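Local structure of major centromere autoantigen B (Homo sapiens, 1HLV) at residues I17-V20 with E21-D25; L100-K103 with A104-A108. The protein binds the CENP-B box of centromeric DNA through an N-terminal region with two helix-turn-helix domains, and kinks that DNA on binding. One frame throughout, in Å; residues are numbered along the deposited sequence.

Interaction 1. Residues I17-V20 with E21-D25; sequences IQEV and EENPD
N23 turns back onto E19 near the C-terminal end of helix 10-22, the first helix of the N-terminal helix-turn-helix domain. Its amide ND2 donates to E19 O at 3.0 Å, in the carbonyl plane and on a lone pair, with an N-H...O angle of 155°; asparagine suits a place near a helix end because its short side chain can supply an N-H to a late carbonyl. CG lies beside the N23 backbone N (chi1 -64°), which carries the amide back toward the helix. The N23 backbone N adds a weak bond to V20 O, and P24 has no N-H to continue the backbone bonding. The E19 carboxylate and the N23 amide cross with their planes 41° apart; E19 OE2 turns instead to a salt bridge with R34. On the other side of the helix, E21 runs alongside I17 in the same direction, its CG 3.4 Å from I17 O. I17 and V20 are the nonpolar side of this turn, V20 packing on I31, L42 and L46, whereas Q18 and E22 take the exposed side. There the two side chains cross, with Q18 CG 3.6 Å from E22 CD.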
# COMPACT_ATOMS: atom_id res chain seq x y z
N ILE C 17 -3.05 9.82 -13.00
CA ILE C 17 -3.90 10.79 -12.33
C ILE C 17 -3.33 12.19 -12.53
O ILE C 17 -4.03 13.12 -12.91
CB ILE C 17 -4.00 10.49 -10.82
CG1 ILE C 17 -4.87 9.25 -10.60
CG2 ILE C 17 -4.58 11.68 -10.08
CD1 ILE C 17 -4.74 8.66 -9.22
N GLN C 18 -2.03 12.32 -12.26
CA GLN C 18 -1.35 13.60 -12.39
C GLN C 18 -1.45 14.11 -13.82
O GLN C 18 -1.55 15.32 -14.06
CB GLN C 18 0.12 13.43 -12.00
CG GLN C 18 0.95 14.69 -12.16
CD GLN C 18 2.43 14.44 -12.00
OE1 GLN C 18 3.24 15.36 -12.15
NE2 GLN C 18 2.80 13.19 -11.69
N GLU C 19 -1.41 13.20 -14.78
CA GLU C 19 -1.50 13.58 -16.18
C GLU C 19 -2.83 14.27 -16.48
O GLU C 19 -2.88 15.28 -17.18
CB GLU C 19 -1.35 12.35 -17.08
CG GLU C 19 -1.29 12.68 -18.57
CD GLU C 19 0.05 13.27 -18.98
OE1 GLU C 19 0.78 13.78 -18.10
OE2 GLU C 19 0.37 13.23 -20.19
N VAL C 20 -3.91 13.71 -15.94
CA VAL C 20 -5.24 14.27 -16.16
C VAL C 20 -5.43 15.64 -15.51
O VAL C 20 -6.10 16.50 -16.08
CB VAL C 20 -6.33 13.31 -15.67
CG1 VAL C 20 -7.70 13.98 -15.74
CG2 VAL C 20 -6.32 12.04 -16.51
N GLU C 21 -4.85 15.84 -14.34
CA GLU C 21 -4.99 17.12 -13.65
C GLU C 21 -4.15 18.24 -14.27
O GLU C 21 -4.47 19.42 -14.11
CB GLU C 21 -4.63 16.95 -12.17
CG GLU C 21 -5.42 15.84 -11.50
CD GLU C 21 -5.19 15.76 -10.00
OE1 GLU C 21 -4.01 15.89 -9.57
OE2 GLU C 21 -6.17 15.55 -9.25
N GLU C 22 -3.09 17.88 -14.97
CA GLU C 22 -2.22 18.87 -15.60
C GLU C 22 -2.60 19.13 -17.06
O GLU C 22 -2.07 20.03 -17.70
CB GLU C 22 -0.76 18.42 -15.54
CG GLU C 22 -0.27 18.10 -14.15
CD GLU C 22 1.17 17.64 -14.14
OE1 GLU C 22 1.56 16.90 -15.07
OE2 GLU C 22 1.91 18.00 -13.20
N ASN C 23 -3.53 18.34 -17.58
CA ASN C 23 -3.97 18.49 -18.96
C ASN C 23 -5.49 18.40 -19.05
O ASN C 23 -6.04 17.57 -19.78
CB ASN C 23 -3.34 17.39 -19.82
CG ASN C 23 -1.83 17.49 -19.88
OD1 ASN C 23 -1.27 18.00 -20.85
ND2 ASN C 23 -1.16 17.02 -18.83
N PRO C 24 -6.19 19.27 -18.31
CA PRO C 24 -7.66 19.29 -18.31
C PRO C 24 -8.28 19.52 -19.68
O PRO C 24 -9.46 19.21 -19.89
CB PRO C 24 -7.99 20.40 -17.32
CG PRO C 24 -6.81 21.33 -17.45
CD PRO C 24 -5.65 20.37 -17.48
N ASP C 25 -7.50 20.05 -20.62
CA ASP C 25 -8.02 20.31 -21.96
C ASP C 25 -7.79 19.20 -22.98
O ASP C 25 -7.79 19.45 -24.19
CB ASP C 25 -7.46 21.63 -22.50
CG ASP C 25 -8.00 22.84 -21.75
OD1 ASP C 25 -9.22 22.87 -21.48
OD2 ASP C 25 -7.20 23.76 -21.45

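Interaction 2. Residues L100-K103 with A104-A108; sequences LKEK and ALRIA
E102 OE2 meets R106 NH2 at 2.7 Å in a salt bridge between residues four apart, about one helical turn, on the outer side of helix 97-111. The two side chains run side by side in the same direction, but their flat ends are not coplanar: carboxylate and guanidinium planes stand 62° apart. OE2 lies over the guanidinium face near NH2, 3.3 Å from R106 CZ, so the contact is one of charges and not a flat two-bond pairing. E102 CG lies over the guanidinium as well, 3.8 Å above its plane and offset toward the rim. R106, with CG beside its backbone N (chi1 -74°), extends back toward the N terminus to meet the carboxylate of E102, its CG 3.5 Å from E102 O.

Next to this pair, K103 bends at chi2 (62°) and crosses I107, its CG 4.0 Å from I107 CD1. A long aliphatic chain ending in a charge suits this border position, since the methylenes can meet I107 and L81 while the ammonium makes a cation-pi contact with W84. K103 O accepts the I107 N-H at 3.0 Å, with I107 CG1 packed close beside it. On the buried side, L100 packs on W84, F85 and L123, and the small A104 allows W122 and F116 to come close. This is an amphipathic helix with its buried side against helices 75-88 and 120-129, as in the helical bundle of helix-turn-helix domains, here the Tc5 transposase-like one.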
# COMPACT_ATOMS: atom_id res chain seq x y z
N LEU C 100 10.26 -6.56 17.94
CA LEU C 100 9.10 -6.32 17.11
C LEU C 100 8.10 -7.47 17.23
O LEU C 100 6.91 -7.25 17.43
CB LEU C 100 9.51 -6.18 15.64
CG LEU C 100 8.42 -5.74 14.68
CD1 LEU C 100 8.36 -4.23 14.66
CD2 LEU C 100 8.72 -6.26 13.29
N LYS C 101 8.59 -8.70 17.12
CA LYS C 101 7.71 -9.86 17.21
C LYS C 101 7.09 -10.03 18.59
O LYS C 101 5.99 -10.55 18.74
CB LYS C 101 8.46 -11.14 16.84
CG LYS C 101 7.63 -12.38 16.98
CD LYS C 101 8.37 -13.59 16.46
CE LYS C 101 7.52 -14.84 16.58
NZ LYS C 101 8.23 -16.03 16.04
N GLU C 102 7.83 -9.59 19.60
CA GLU C 102 7.39 -9.68 20.98
C GLU C 102 6.25 -8.69 21.21
O GLU C 102 5.21 -9.02 21.81
CB GLU C 102 8.58 -9.35 21.88
CG GLU C 102 8.35 -9.49 23.35
CD GLU C 102 9.62 -9.17 24.12
OE1 GLU C 102 10.63 -9.89 23.91
OE2 GLU C 102 9.63 -8.20 24.91
N LYS C 103 6.44 -7.48 20.71
CA LYS C 103 5.46 -6.42 20.83
C LYS C 103 4.17 -6.77 20.10
O LYS C 103 3.08 -6.48 20.57
CB LYS C 103 6.03 -5.12 20.29
CG LYS C 103 5.10 -3.93 20.39
CD LYS C 103 4.76 -3.61 21.84
CE LYS C 103 3.99 -2.30 21.93
NZ LYS C 103 3.65 -1.96 23.34
N ALA C 104 4.29 -7.41 18.94
CA ALA C 104 3.12 -7.79 18.15
C ALA C 104 2.26 -8.82 18.87
O ALA C 104 1.03 -8.76 18.83
CB ALA C 104 3.54 -8.32 16.80
N LEU C 105 2.91 -9.77 19.54
CA LEU C 105 2.18 -10.80 20.26
C LEU C 105 1.44 -10.20 21.46
O LEU C 105 0.37 -10.68 21.84
CB LEU C 105 3.13 -11.91 20.71
CG LEU C 105 3.63 -12.82 19.58
CD1 LEU C 105 4.64 -13.82 20.13
CD2 LEU C 105 2.45 -13.57 18.94
N ARG C 106 2.00 -9.14 22.05
CA ARG C 106 1.37 -8.48 23.19
C ARG C 106 0.16 -7.66 22.75
O ARG C 106 -0.85 -7.63 23.44
CB ARG C 106 2.35 -7.55 23.90
CG ARG C 106 3.41 -8.24 24.72
CD ARG C 106 4.47 -7.21 25.10
NE ARG C 106 5.58 -7.77 25.86
CZ ARG C 106 6.73 -7.14 26.06
NH1 ARG C 106 6.91 -5.93 25.54
NH2 ARG C 106 7.69 -7.70 26.78
N ILE C 107 0.29 -6.97 21.62
CA ILE C 107 -0.79 -6.17 21.09
C ILE C 107 -1.94 -7.12 20.72
O ILE C 107 -3.11 -6.82 20.96
CB ILE C 107 -0.34 -5.38 19.84
CG1 ILE C 107 0.76 -4.39 20.23
CG2 ILE C 107 -1.51 -4.64 19.21
CD1 ILE C 107 1.31 -3.57 19.06
N ALA C 108 -1.60 -8.28 20.18
CA ALA C 108 -2.61 -9.26 19.81
C ALA C 108 -3.40 -9.73 21.02
O ALA C 108 -4.60 -9.98 20.92
CB ALA C 108 -1.98 -10.45 19.10

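From the N terminus, the chain first meets interaction 1, near the end of helix 10-22, then passes through the remaining helices of the N-terminal domain before crossing to the Tc5 transposase-like domain, where interaction 2 lies within helix 97-111. The two are in series, neither nested nor crossed, and neither closes a long loop: each spans about one turn of its own helix. Residues 17-21 pack on helices 28-35, 39-47 and 49-59, whereas 100-108 face helices 75-88 and 120-129. Their centres are 44 Å apart, on opposite sides of the chain's centre, and the nearest atoms of the bound DNA are about 7 Å from interaction 1 and about 6 Å from interaction 2.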